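Local coordinates for polysaccharide biosynthesis protein CapD (Bacillus thuringiensis HD-771, PDB 6BWC) that works in CMP-pseudaminic acid biosynthesis for flagellin glycosylation, probably as an NADP-dependent short-chain dehydrogenase acting on UDP-N-acetylglucosamine, at residues K8-I13 against K33-F38; I79-H84 against K120-V125; L198-F203 against E269-E274; M276-S281 against A311-S316. The protein carries 2 engineered substitutions. All coordinates share one frame; numbering follows the deposited sequence.

From the N terminus the four contacts follow one another in series: none nests in another and none crosses. Contact 1 closes the first loop, joining strands 9-13 and 34-39 round helix 18-29. Contact 2 then pairs strand 81-84 with strand 123-129 over a largely helical connection. The two share the parallel part of the main mixed sheet, where strand 81-84 also borders strand 9-13, and L11 probably bonds through its backbone to Y81 and F83. Contacts 3 and 4 lie on the other side of the chain's centre from contact 1. Contact 3 ties strand 201-205 to 269-274 at the UDP-sugar; contact 4 joins 276-281, just beyond in the chain, to 311-316. S316 links contact 4 to S201 and E273 of contact 3.

Contact 1 of 4, residues K8-I13 against K33-F38; sequences KNVLII and KVVRVF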
# COMPACT_ATOMS: atom_id res chain seq x y z
N LYS C 8 -30.95 16.87 -7.47
CA LYS C 8 -30.03 15.74 -7.30
C LYS C 8 -28.60 16.23 -6.94
O LYS C 8 -28.31 17.43 -6.93
CB LYS C 8 -30.00 14.86 -8.57
CG LYS C 8 -31.36 14.32 -8.99
CD LYS C 8 -31.93 13.32 -8.00
CE LYS C 8 -33.07 12.50 -8.62
NZ LYS C 8 -34.09 12.05 -7.63
N ASN C 9 -27.75 15.25 -6.63
CA ASN C 9 -26.34 15.46 -6.31
C ASN C 9 -25.48 14.87 -7.43
O ASN C 9 -25.67 13.72 -7.82
CB ASN C 9 -26.04 14.77 -4.98
CG ASN C 9 -26.86 15.33 -3.83
OD1 ASN C 9 -27.57 16.30 -3.98
ND2 ASN C 9 -26.75 14.72 -2.66
N VAL C 10 -24.52 15.64 -7.94
CA VAL C 10 -23.75 15.22 -9.11
C VAL C 10 -22.26 15.44 -8.92
O VAL C 10 -21.85 16.53 -8.51
CB VAL C 10 -24.21 15.99 -10.36
CG1 VAL C 10 -23.36 15.62 -11.58
CG2 VAL C 10 -25.69 15.72 -10.61
N LEU C 11 -21.46 14.41 -9.24
CA LEU C 11 -20.00 14.51 -9.28
C LEU C 11 -19.54 14.49 -10.74
O LEU C 11 -19.89 13.56 -11.48
CB LEU C 11 -19.37 13.33 -8.55
CG LEU C 11 -17.85 13.31 -8.36
CD1 LEU C 11 -17.33 14.39 -7.42
CD2 LEU C 11 -17.44 11.96 -7.81
N ILE C 12 -18.80 15.53 -11.16
CA ILE C 12 -18.10 15.53 -12.45
C ILE C 12 -16.63 15.38 -12.20
O ILE C 12 -15.90 16.37 -12.07
CB ILE C 12 -18.29 16.81 -13.28
CG1 ILE C 12 -19.76 17.19 -13.38
CG2 ILE C 12 -17.74 16.60 -14.68
CD1 ILE C 12 -19.97 18.54 -14.04
N ILE C 13 -16.20 14.11 -12.14
CA ILE C 13 -14.79 13.73 -12.01
C ILE C 13 -14.05 14.20 -13.27
O ILE C 13 -14.19 13.58 -14.33
CB ILE C 13 -14.63 12.19 -11.79
CG1 ILE C 13 -15.23 11.76 -10.44
CG2 ILE C 13 -13.16 11.73 -11.89
CD1 ILE C 13 -15.28 10.27 -10.22
N LYS C 33 -29.34 19.82 -6.63
CA LYS C 33 -29.05 20.21 -5.27
C LYS C 33 -27.63 20.74 -5.15
O LYS C 33 -27.44 21.85 -4.67
CB LYS C 33 -29.26 19.09 -4.25
CG LYS C 33 -29.03 19.58 -2.81
CD LYS C 33 -29.89 18.85 -1.78
CE LYS C 33 -30.19 19.72 -0.56
NZ LYS C 33 -31.28 19.10 0.25
N VAL C 34 -26.68 19.93 -5.59
CA VAL C 34 -25.27 20.32 -5.65
C VAL C 34 -24.64 19.63 -6.84
O VAL C 34 -25.09 18.56 -7.23
CB VAL C 34 -24.51 19.97 -4.34
CG1 VAL C 34 -24.30 18.46 -4.18
CG2 VAL C 34 -23.18 20.67 -4.28
N VAL C 35 -23.63 20.26 -7.42
CA VAL C 35 -22.73 19.64 -8.39
C VAL C 35 -21.36 19.74 -7.79
O VAL C 35 -20.98 20.81 -7.32
CB VAL C 35 -22.70 20.39 -9.74
CG1 VAL C 35 -21.82 19.65 -10.76
CG2 VAL C 35 -24.11 20.58 -10.30
N ARG C 36 -20.59 18.66 -7.80
CA ARG C 36 -19.23 18.69 -7.32
C ARG C 36 -18.25 18.65 -8.50
O ARG C 36 -18.51 17.97 -9.49
CB ARG C 36 -19.01 17.51 -6.38
CG ARG C 36 -19.93 17.56 -5.16
CD ARG C 36 -19.54 16.56 -4.06
NE ARG C 36 -20.57 16.43 -3.02
CZ ARG C 36 -20.71 15.39 -2.20
NH1 ARG C 36 -19.89 14.34 -2.26
NH2 ARG C 36 -21.68 15.35 -1.31
N VAL C 37 -17.17 19.41 -8.39
CA VAL C 37 -16.05 19.40 -9.36
C VAL C 37 -14.83 18.74 -8.69
O VAL C 37 -14.40 19.19 -7.62
CB VAL C 37 -15.69 20.83 -9.83
CG1 VAL C 37 -14.42 20.85 -10.65
CG2 VAL C 37 -16.79 21.40 -10.69
N PHE C 38 -14.29 17.69 -9.33
CA PHE C 38 -13.17 16.88 -8.82
C PHE C 38 -11.99 16.89 -9.82
O PHE C 38 -12.06 16.27 -10.87
CB PHE C 38 -13.65 15.46 -8.58
CG PHE C 38 -12.67 14.59 -7.83
CD1 PHE C 38 -12.89 14.28 -6.50
CD2 PHE C 38 -11.55 14.05 -8.45
CE1 PHE C 38 -12.01 13.44 -5.81
CE2 PHE C 38 -10.66 13.22 -7.76
CZ PHE C 38 -10.89 12.92 -6.45
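Strands 9-13 and 34-38 run parallel, their axes 4.6 Å apart at closest and 18° from alignment, with V10 beside V35 and L11 beside R36. Amides and carbonyls alternate across the pair: V34 N bonds to K8 O, V10 N to V34 O, R36 N to V10 O (2.6 Å), and I12 N to R36 O (3.0 Å, nearly straight at 177°), before a weak bond from F38 N to I12 O. On the face bearing N9, L11 and I13, L11 has CG anti to the backbone N (chi1 -174°), and its CD1 rests on R36 CB at 3.7 Å and on F38 CB at 4.0 Å. The extended R36 chain carries its guanidinium away to A75 O and a salt bridge with E77. N9 lies alongside K33, OD1 3.3 Å from K33 CB, while ND2 bonds to N78 O. On the other face, I12 CD1 meets V35 CG1 at 3.9 Å, and both side chains pack on L24 of helix 18-29. With that helix between them, the strands form the beta-alpha-beta crossover that opens a Rossmann fold; a GxGxxG-like turn follows strand 9-13, and the F38 side chain comes within about 4 Å of bound NADP.

Contact 2 of 4, residues I79-H84 against K120-V125; sequences IDYVFH and KVKKVV
D80 O accepts two backbone amides of the opposite segment, K122 N at 3.0 Å and, weakly, K123 N at 3.5 Å, which holds the start of strand 123-125 against residue 80. D80 and K122 also meet through their side chains, lying side by side: K122 NZ forms a salt bridge with D80 OD1 at 2.7 Å, approaching from above the carboxylate plane. The bend at the end of the lysine chain (chi4 73°) places NZ there. Beyond this, parallel pairing takes over, with V82 N bonded to K123 O, V125 N to V82 O and H84 N to V125 O. V82 CG2 packs on V121 CG1 at 3.8 Å, the two side chains crossing at about a right angle, and V82 CB meets V124 CG2. On the opposite face K123 CB sits at the edge of the Y81 ring, near its plane and 4.3 Å from CD1, while K123 NZ reaches A221 O and M218 O at the end of helix 207-220. That helix also packs on F83 and V125. H84 NE2 bonds to T109 OG1 of helix 98-118. Adjacent parallel strands between helical layers, with the H84 side chain about 6 Å from bound NADP, are the centre of a Rossmann-fold sheet.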
# COMPACT_ATOMS: atom_id res chain seq x y z
N ILE C 79 -23.97 10.77 -3.34
CA ILE C 79 -24.13 11.31 -4.69
C ILE C 79 -24.91 10.36 -5.58
O ILE C 79 -24.86 9.15 -5.41
CB ILE C 79 -22.77 11.78 -5.29
CG1 ILE C 79 -22.78 13.30 -5.24
CG2 ILE C 79 -22.55 11.33 -6.74
CD1 ILE C 79 -21.42 13.91 -5.34
N ASP C 80 -25.65 10.96 -6.51
CA ASP C 80 -26.57 10.24 -7.34
C ASP C 80 -26.01 9.96 -8.73
O ASP C 80 -26.21 8.87 -9.24
CB ASP C 80 -27.89 11.00 -7.43
CG ASP C 80 -28.63 11.04 -6.10
OD1 ASP C 80 -28.67 10.00 -5.38
OD2 ASP C 80 -29.19 12.11 -5.76
N TYR C 81 -25.28 10.91 -9.33
CA TYR C 81 -24.83 10.77 -10.74
C TYR C 81 -23.37 11.16 -10.92
O TYR C 81 -23.00 12.31 -10.71
CB TYR C 81 -25.74 11.59 -11.68
CG TYR C 81 -27.21 11.20 -11.62
CD1 TYR C 81 -27.67 10.06 -12.23
CD2 TYR C 81 -28.12 11.99 -10.93
CE1 TYR C 81 -29.00 9.70 -12.15
CE2 TYR C 81 -29.46 11.64 -10.84
CZ TYR C 81 -29.89 10.49 -11.45
OH TYR C 81 -31.21 10.13 -11.36
N VAL C 82 -22.55 10.20 -11.32
CA VAL C 82 -21.10 10.36 -11.51
C VAL C 82 -20.75 10.47 -13.02
O VAL C 82 -21.03 9.58 -13.80
CB VAL C 82 -20.32 9.16 -10.86
CG1 VAL C 82 -18.82 9.28 -11.05
CG2 VAL C 82 -20.61 9.07 -9.37
N PHE C 83 -20.12 11.58 -13.41
CA PHE C 83 -19.50 11.68 -14.73
C PHE C 83 -17.97 11.51 -14.63
O PHE C 83 -17.28 12.44 -14.15
CB PHE C 83 -19.80 13.05 -15.39
CG PHE C 83 -21.25 13.31 -15.68
CD1 PHE C 83 -21.79 12.95 -16.91
CD2 PHE C 83 -22.05 14.00 -14.76
CE1 PHE C 83 -23.12 13.23 -17.21
CE2 PHE C 83 -23.38 14.29 -15.06
CZ PHE C 83 -23.92 13.90 -16.29
N HIS C 84 -17.46 10.36 -15.09
CA HIS C 84 -16.01 10.06 -15.09
C HIS C 84 -15.33 10.56 -16.40
O HIS C 84 -15.18 9.84 -17.39
CB HIS C 84 -15.78 8.57 -14.76
CG HIS C 84 -14.36 8.08 -14.93
ND1 HIS C 84 -13.25 8.88 -14.77
CD2 HIS C 84 -13.89 6.84 -15.20
CE1 HIS C 84 -12.16 8.16 -14.98
NE2 HIS C 84 -12.52 6.92 -15.23
N LYS C 120 -23.40 3.48 -3.27
CA LYS C 120 -24.74 3.23 -3.79
C LYS C 120 -25.22 4.38 -4.69
O LYS C 120 -26.35 4.86 -4.58
CB LYS C 120 -25.70 2.99 -2.63
CG LYS C 120 -25.13 2.00 -1.63
CD LYS C 120 -26.17 1.51 -0.63
CE LYS C 120 -25.79 0.16 -0.05
NZ LYS C 120 -26.97 -0.73 0.09
N VAL C 121 -24.30 4.80 -5.56
CA VAL C 121 -24.56 5.75 -6.64
C VAL C 121 -25.61 5.15 -7.59
O VAL C 121 -25.71 3.93 -7.71
CB VAL C 121 -23.22 6.04 -7.37
CG1 VAL C 121 -23.41 6.64 -8.75
CG2 VAL C 121 -22.34 6.93 -6.51
N LYS C 122 -26.39 5.99 -8.26
CA LYS C 122 -27.38 5.51 -9.22
C LYS C 122 -26.77 5.10 -10.57
O LYS C 122 -26.99 3.97 -11.01
CB LYS C 122 -28.51 6.53 -9.40
CG LYS C 122 -29.21 6.85 -8.09
CD LYS C 122 -30.67 7.25 -8.28
CE LYS C 122 -31.35 7.51 -6.95
NZ LYS C 122 -30.91 8.80 -6.32
N LYS C 123 -26.02 6.01 -11.20
CA LYS C 123 -25.40 5.76 -12.50
C LYS C 123 -24.05 6.42 -12.64
O LYS C 123 -23.76 7.43 -12.00
CB LYS C 123 -26.26 6.29 -13.65
CG LYS C 123 -27.71 5.81 -13.67
CD LYS C 123 -28.39 6.31 -14.95
CE LYS C 123 -29.83 5.83 -15.16
NZ LYS C 123 -30.20 6.02 -16.60
N VAL C 124 -23.25 5.83 -13.53
CA VAL C 124 -21.94 6.33 -13.92
C VAL C 124 -21.84 6.30 -15.43
O VAL C 124 -22.23 5.31 -16.05
CB VAL C 124 -20.83 5.41 -13.41
CG1 VAL C 124 -19.45 5.98 -13.76
CG2 VAL C 124 -21.00 5.18 -11.92
N VAL C 125 -21.32 7.38 -16.00
CA VAL C 125 -21.01 7.46 -17.43
C VAL C 125 -19.51 7.62 -17.58
O VAL C 125 -18.95 8.61 -17.15
CB VAL C 125 -21.73 8.64 -18.09
CG1 VAL C 125 -21.23 8.85 -19.52
CG2 VAL C 125 -23.24 8.38 -18.08

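Contact 3 of 4, residues L198-F203 against E269-E274; sequences LSMSRF and EKMYEE. With UD1 (uridine-diphosphate-N-acetylglucosamine), chain O.
R202 and K270 meet in a ligand-site contact, where strand 201-205 of the small mixed sheet lies against the loop 269-274 beside bound UDP-N-acetylglucosamine; in this Rossmann-type, probable short-chain dehydrogenase, M200, R202, E269 and E273 belong to the UDP-sugar pocket. R202 carries most of it. Its chain bends at chi2 (-79°), which sets CD. The guanidinium grips one atom end-on: NH1 and NH2 both bond to K270 O, each at 3.0 Å, with that oxygen in the guanidinium plane. NH1 also bonds to S201 O. NE points at the beta-phosphate and bonds to UD1 O2B at 2.8 Å, so bonds at two places on its edge fix the rotation of the group. E273 OE2 sits 4.1 Å above the guanidinium plane, over its centre, where it would interact by charge alone, and UD1 O3B lies over the opposite face. The nearby carboxylate and phosphate probably offset the arginine's charge. Next to it, S201 N bonds to M271 O, and the M200 and M271 side chains cross at about a right angle, M200 CG 3.6 Å from M271 SD. K270 NZ turns away to I133 O and to a salt bridge with E274 OE1. M200 SD lies against the ribose, 3.2 Å from UD1 O2', and that hydroxyl donates to E269 OE2 at 2.6 Å.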
# COMPACT_ATOMS: atom_id res chain seq x y z
N LEU C 198 -0.61 14.99 -43.68
CA LEU C 198 -1.85 15.64 -44.15
C LEU C 198 -2.93 14.66 -44.57
O LEU C 198 -4.12 14.94 -44.46
CB LEU C 198 -1.54 16.62 -45.28
CG LEU C 198 -0.66 17.80 -44.86
CD1 LEU C 198 -0.11 18.57 -46.05
CD2 LEU C 198 -1.43 18.72 -43.91
N SER C 199 -2.49 13.49 -45.03
CA SER C 199 -3.39 12.40 -45.40
C SER C 199 -4.28 11.82 -44.30
O SER C 199 -5.18 11.04 -44.60
CB SER C 199 -2.57 11.25 -46.01
OG SER C 199 -2.83 10.04 -45.34
N MET C 200 -3.99 12.12 -43.04
CA MET C 200 -4.78 11.61 -41.91
C MET C 200 -6.20 12.20 -41.94
O MET C 200 -6.41 13.37 -42.30
CB MET C 200 -4.12 11.96 -40.57
CG MET C 200 -2.78 11.29 -40.29
SD MET C 200 -1.85 12.28 -39.10
CE MET C 200 -1.56 11.03 -37.86
N SER C 201 -7.17 11.38 -41.57
CA SER C 201 -8.56 11.76 -41.53
C SER C 201 -9.01 11.51 -40.10
O SER C 201 -8.37 10.73 -39.40
CB SER C 201 -9.36 10.92 -42.55
OG SER C 201 -9.35 9.52 -42.23
N ARG C 202 -10.08 12.17 -39.65
CA ARG C 202 -10.54 12.05 -38.26
C ARG C 202 -12.04 12.30 -38.13
O ARG C 202 -12.56 13.25 -38.73
CB ARG C 202 -9.81 13.08 -37.38
CG ARG C 202 -8.33 12.82 -37.04
CD ARG C 202 -8.17 11.81 -35.91
NE ARG C 202 -6.76 11.64 -35.52
CZ ARG C 202 -5.89 10.80 -36.09
NH1 ARG C 202 -6.24 10.02 -37.11
NH2 ARG C 202 -4.65 10.74 -35.64
N PHE C 203 -12.73 11.48 -37.32
CA PHE C 203 -14.10 11.82 -36.88
C PHE C 203 -14.02 12.98 -35.88
O PHE C 203 -13.26 12.88 -34.93
CB PHE C 203 -14.77 10.64 -36.18
CG PHE C 203 -15.33 9.61 -37.11
CD1 PHE C 203 -14.68 8.39 -37.29
CD2 PHE C 203 -16.52 9.84 -37.78
CE1 PHE C 203 -15.21 7.43 -38.14
CE2 PHE C 203 -17.05 8.88 -38.63
CZ PHE C 203 -16.40 7.68 -38.81
N GLU C 269 0.40 7.08 -33.21
CA GLU C 269 -0.69 7.73 -33.95
C GLU C 269 -1.29 6.81 -35.02
O GLU C 269 -0.57 6.13 -35.73
CB GLU C 269 -0.23 9.04 -34.63
CG GLU C 269 -0.14 10.25 -33.70
CD GLU C 269 0.07 11.58 -34.45
OE1 GLU C 269 1.16 11.75 -35.05
OE2 GLU C 269 -0.83 12.46 -34.43
N LYS C 270 -2.62 6.82 -35.11
CA LYS C 270 -3.40 6.11 -36.13
C LYS C 270 -3.73 7.06 -37.29
O LYS C 270 -3.82 8.28 -37.10
CB LYS C 270 -4.71 5.62 -35.50
CG LYS C 270 -5.30 4.33 -36.05
CD LYS C 270 -6.50 3.94 -35.19
CE LYS C 270 -7.23 2.78 -35.79
NZ LYS C 270 -8.34 2.41 -34.90
N MET C 271 -3.94 6.49 -38.48
CA MET C 271 -4.15 7.27 -39.71
C MET C 271 -5.56 7.80 -39.85
O MET C 271 -5.77 8.91 -40.33
CB MET C 271 -3.79 6.44 -40.96
CG MET C 271 -2.30 6.37 -41.26
SD MET C 271 -1.60 8.03 -41.41
CE MET C 271 0.09 7.61 -41.12
N TYR C 272 -6.49 6.97 -39.41
CA TYR C 272 -7.92 7.20 -39.43
C TYR C 272 -8.38 6.74 -38.06
O TYR C 272 -7.57 6.21 -37.29
CB TYR C 272 -8.58 6.32 -40.51
CG TYR C 272 -8.15 4.89 -40.40
CD1 TYR C 272 -8.86 3.99 -39.62
CD2 TYR C 272 -6.97 4.46 -41.01
CE1 TYR C 272 -8.43 2.68 -39.47
CE2 TYR C 272 -6.53 3.17 -40.88
CZ TYR C 272 -7.26 2.27 -40.11
OH TYR C 272 -6.82 0.97 -39.98
N GLU C 273 -9.65 6.93 -37.73
CA GLU C 273 -10.20 6.40 -36.48
C GLU C 273 -11.41 5.56 -36.85
O GLU C 273 -11.71 5.41 -38.03
CB GLU C 273 -10.54 7.53 -35.51
CG GLU C 273 -9.32 8.28 -34.95
CD GLU C 273 -8.48 7.50 -33.93
OE1 GLU C 273 -8.78 6.31 -33.65
OE2 GLU C 273 -7.50 8.11 -33.41
N GLU C 274 -12.05 4.95 -35.85
CA GLU C 274 -13.18 4.04 -36.07
C GLU C 274 -14.19 4.19 -34.91
O GLU C 274 -13.80 4.36 -33.77
CB GLU C 274 -12.69 2.58 -36.18
CG GLU C 274 -11.55 2.32 -37.18
CD GLU C 274 -11.12 0.86 -37.25
OE1 GLU C 274 -10.15 0.47 -36.56
OE2 GLU C 274 -11.75 0.08 -38.00
C1' UD1 O . -7.91 13.50 -29.85
C2' UD1 O . -7.91 13.21 -28.35
C3' UD1 O . -7.89 11.72 -28.06
C4' UD1 O . -8.95 10.96 -28.87
C5' UD1 O . -9.06 11.46 -30.32
C6' UD1 O . -10.35 10.93 -30.96
C7' UD1 O . -6.74 15.13 -27.34
C8' UD1 O . -5.39 15.68 -26.93
N2' UD1 O . -6.77 13.85 -27.71
O1' UD1 O . -6.77 12.90 -30.45
O3' UD1 O . -8.08 11.52 -26.65
O4' UD1 O . -8.68 9.57 -28.88
O5' UD1 O . -9.03 12.90 -30.42
O6' UD1 O . -10.16 10.58 -32.33
O7' UD1 O . -7.72 15.87 -27.37
N1 UD1 O . -1.46 17.13 -35.59
C2 UD1 O . -0.57 17.93 -36.37
N3 UD1 O . 0.36 18.68 -35.75
C4 UD1 O . 0.47 18.69 -34.40
C5 UD1 O . -0.37 17.95 -33.62
C6 UD1 O . -1.35 17.18 -34.24
O2 UD1 O . -0.61 17.94 -37.61
O4 UD1 O . 1.33 19.39 -33.84
C1B UD1 O . -2.48 16.27 -36.24
C2B UD1 O . -2.56 14.84 -35.71
O2' UD1 O . -1.67 13.96 -36.38
C3B UD1 O . -4.02 14.46 -35.89
C4B UD1 O . -4.71 15.80 -35.74
O4B UD1 O . -3.74 16.82 -35.96
O3B UD1 O . -4.36 13.93 -37.17
C5B UD1 O . -5.35 16.00 -34.38
O5B UD1 O . -4.42 16.01 -33.29
PA UD1 O . -5.06 16.32 -31.85
O1A UD1 O . -4.02 16.62 -30.79
O2A UD1 O . -6.23 17.31 -31.97
O3A UD1 O . -5.96 15.04 -31.47
PB UD1 O . -5.88 13.44 -31.71
O1B UD1 O . -4.47 12.95 -31.43
O2B UD1 O . -6.52 12.95 -33.01

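Contact 4 of 4, residues M276-S281 against A311-S316; sequences MTHDES and AGFYRS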
# COMPACT_ATOMS: atom_id res chain seq x y z
N MET C 276 -16.54 1.85 -34.20
CA MET C 276 -16.71 0.47 -33.68
C MET C 276 -15.99 -0.56 -34.55
O MET C 276 -15.80 -0.37 -35.75
CB MET C 276 -18.19 0.09 -33.55
CG MET C 276 -19.03 0.26 -34.80
SD MET C 276 -20.79 0.14 -34.41
CE MET C 276 -21.48 1.31 -35.54
N THR C 277 -15.59 -1.67 -33.95
CA THR C 277 -15.10 -2.80 -34.71
C THR C 277 -16.22 -3.31 -35.63
O THR C 277 -17.41 -3.03 -35.42
CB THR C 277 -14.66 -3.95 -33.78
OG1 THR C 277 -15.70 -4.22 -32.83
CG2 THR C 277 -13.38 -3.57 -33.03
N HIS C 278 -15.82 -4.04 -36.66
CA HIS C 278 -16.78 -4.70 -37.53
C HIS C 278 -17.71 -5.61 -36.72
O HIS C 278 -18.94 -5.50 -36.86
CB HIS C 278 -16.07 -5.53 -38.59
CG HIS C 278 -17.02 -6.16 -39.56
ND1 HIS C 278 -17.64 -7.36 -39.31
CD2 HIS C 278 -17.50 -5.72 -40.74
CE1 HIS C 278 -18.45 -7.65 -40.32
NE2 HIS C 278 -18.38 -6.67 -41.19
N ASP C 279 -17.10 -6.48 -35.88
CA ASP C 279 -17.79 -7.35 -34.87
C ASP C 279 -18.92 -6.63 -34.11
O ASP C 279 -20.03 -7.14 -34.01
CB ASP C 279 -16.74 -7.92 -33.89
CG ASP C 279 -17.34 -8.88 -32.83
OD1 ASP C 279 -17.00 -8.65 -31.65
OD2 ASP C 279 -18.08 -9.85 -33.17
N GLU C 280 -18.64 -5.43 -33.60
CA GLU C 280 -19.63 -4.63 -32.87
C GLU C 280 -20.76 -4.12 -33.75
O GLU C 280 -21.91 -3.95 -33.28
CB GLU C 280 -18.95 -3.44 -32.18
CG GLU C 280 -18.26 -3.78 -30.88
CD GLU C 280 -17.62 -2.56 -30.26
OE1 GLU C 280 -16.97 -1.80 -31.00
OE2 GLU C 280 -17.80 -2.35 -29.04
N SER C 281 -20.45 -3.86 -35.02
CA SER C 281 -21.45 -3.39 -35.98
C SER C 281 -22.52 -4.44 -36.29
O SER C 281 -23.53 -4.09 -36.89
CB SER C 281 -20.79 -2.89 -37.28
OG SER C 281 -20.45 -3.96 -38.15
N ALA C 311 -24.01 -3.77 -40.92
CA ALA C 311 -22.64 -4.27 -40.66
C ALA C 311 -21.62 -3.39 -41.38
O ALA C 311 -21.97 -2.40 -41.99
CB ALA C 311 -22.48 -5.71 -41.10
N GLY C 312 -20.34 -3.75 -41.27
CA GLY C 312 -19.30 -3.10 -42.08
C GLY C 312 -18.42 -2.16 -41.30
O GLY C 312 -18.69 -1.86 -40.14
N PHE C 313 -17.40 -1.65 -41.97
CA PHE C 313 -16.29 -1.00 -41.32
C PHE C 313 -16.53 0.50 -41.32
O PHE C 313 -16.35 1.15 -42.34
CB PHE C 313 -14.98 -1.40 -42.00
CG PHE C 313 -14.76 -2.90 -42.05
CD1 PHE C 313 -14.02 -3.54 -41.07
CD2 PHE C 313 -15.33 -3.68 -43.07
CE1 PHE C 313 -13.83 -4.93 -41.12
CE2 PHE C 313 -15.16 -5.06 -43.12
CZ PHE C 313 -14.40 -5.68 -42.14
N TYR C 314 -16.93 1.02 -40.15
CA TYR C 314 -17.18 2.46 -39.91
C TYR C 314 -15.88 3.20 -39.59
O TYR C 314 -15.58 3.46 -38.42
CB TYR C 314 -18.19 2.66 -38.75
CG TYR C 314 -19.60 2.22 -39.09
CD1 TYR C 314 -20.59 3.14 -39.41
CD2 TYR C 314 -19.95 0.87 -39.10
CE1 TYR C 314 -21.88 2.73 -39.72
CE2 TYR C 314 -21.23 0.44 -39.41
CZ TYR C 314 -22.20 1.38 -39.72
OH TYR C 314 -23.47 0.95 -40.03
N ARG C 315 -15.11 3.53 -40.63
CA ARG C 315 -13.87 4.29 -40.49
C ARG C 315 -13.95 5.68 -41.05
O ARG C 315 -14.79 5.95 -41.91
CB ARG C 315 -12.73 3.66 -41.26
CG ARG C 315 -12.68 2.16 -41.32
CD ARG C 315 -11.43 1.78 -42.10
NE ARG C 315 -11.11 0.40 -41.82
CZ ARG C 315 -9.90 -0.13 -41.87
NH1 ARG C 315 -8.85 0.61 -42.23
NH2 ARG C 315 -9.75 -1.42 -41.57
N SER C 316 -12.99 6.52 -40.62
CA SER C 316 -12.82 7.89 -41.12
C SER C 316 -12.19 8.01 -42.53
O SER C 316 -12.42 9.02 -43.22
CB SER C 316 -12.04 8.77 -40.10
OG SER C 316 -10.63 8.64 -40.14
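H278 and F313 meet ring on ring, but obliquely: their planes stand 35° apart and their centroids 4.4 Å. The histidine has CG anti to the backbone N (chi1 -177°), and its CD2 lies over one face of the phenylalanine, offset toward the rim and 3.4 Å from F313 CE2. H278 CB approaches the same ring at CE1. The methionine-tyrosine contact is squarer. M276 and Y314 lie side by side, pointing the same way, and M276 CE sits over the centre of the tyrosine ring, 3.9 Å from its centroid and only 12° off the normal, a clear CH-pi contact; the sulfur SD stands farther off and obliquely. F291 meets Y314 edge-to-face, and Y314 OH bonds to K310 O. Between these two contacts, S281 CB touches Y314 CE2 obliquely at 4.0 Å, and S281 OG, which donates to H278 O, comes 3.1 Å from G312 N. G312 adopts a positive phi, a conformation that glycine readily takes. G312 CA lies 3.4 Å from H278 CD2. The turn of 277-281 is held by T277 OG1, which accepts from E280 N, while E280 OE2 forms a salt bridge with R168. T277 and D279 pack on T136 and L265 of a second subunit. A weak bond from R315 N to F313 O closes a turn at Y314. The contact thus joins two loops flanking strands 285-286 and 290-293, and combines an ST motif, an inverse gamma turn centred on Y314 and a Met-aromatic contact.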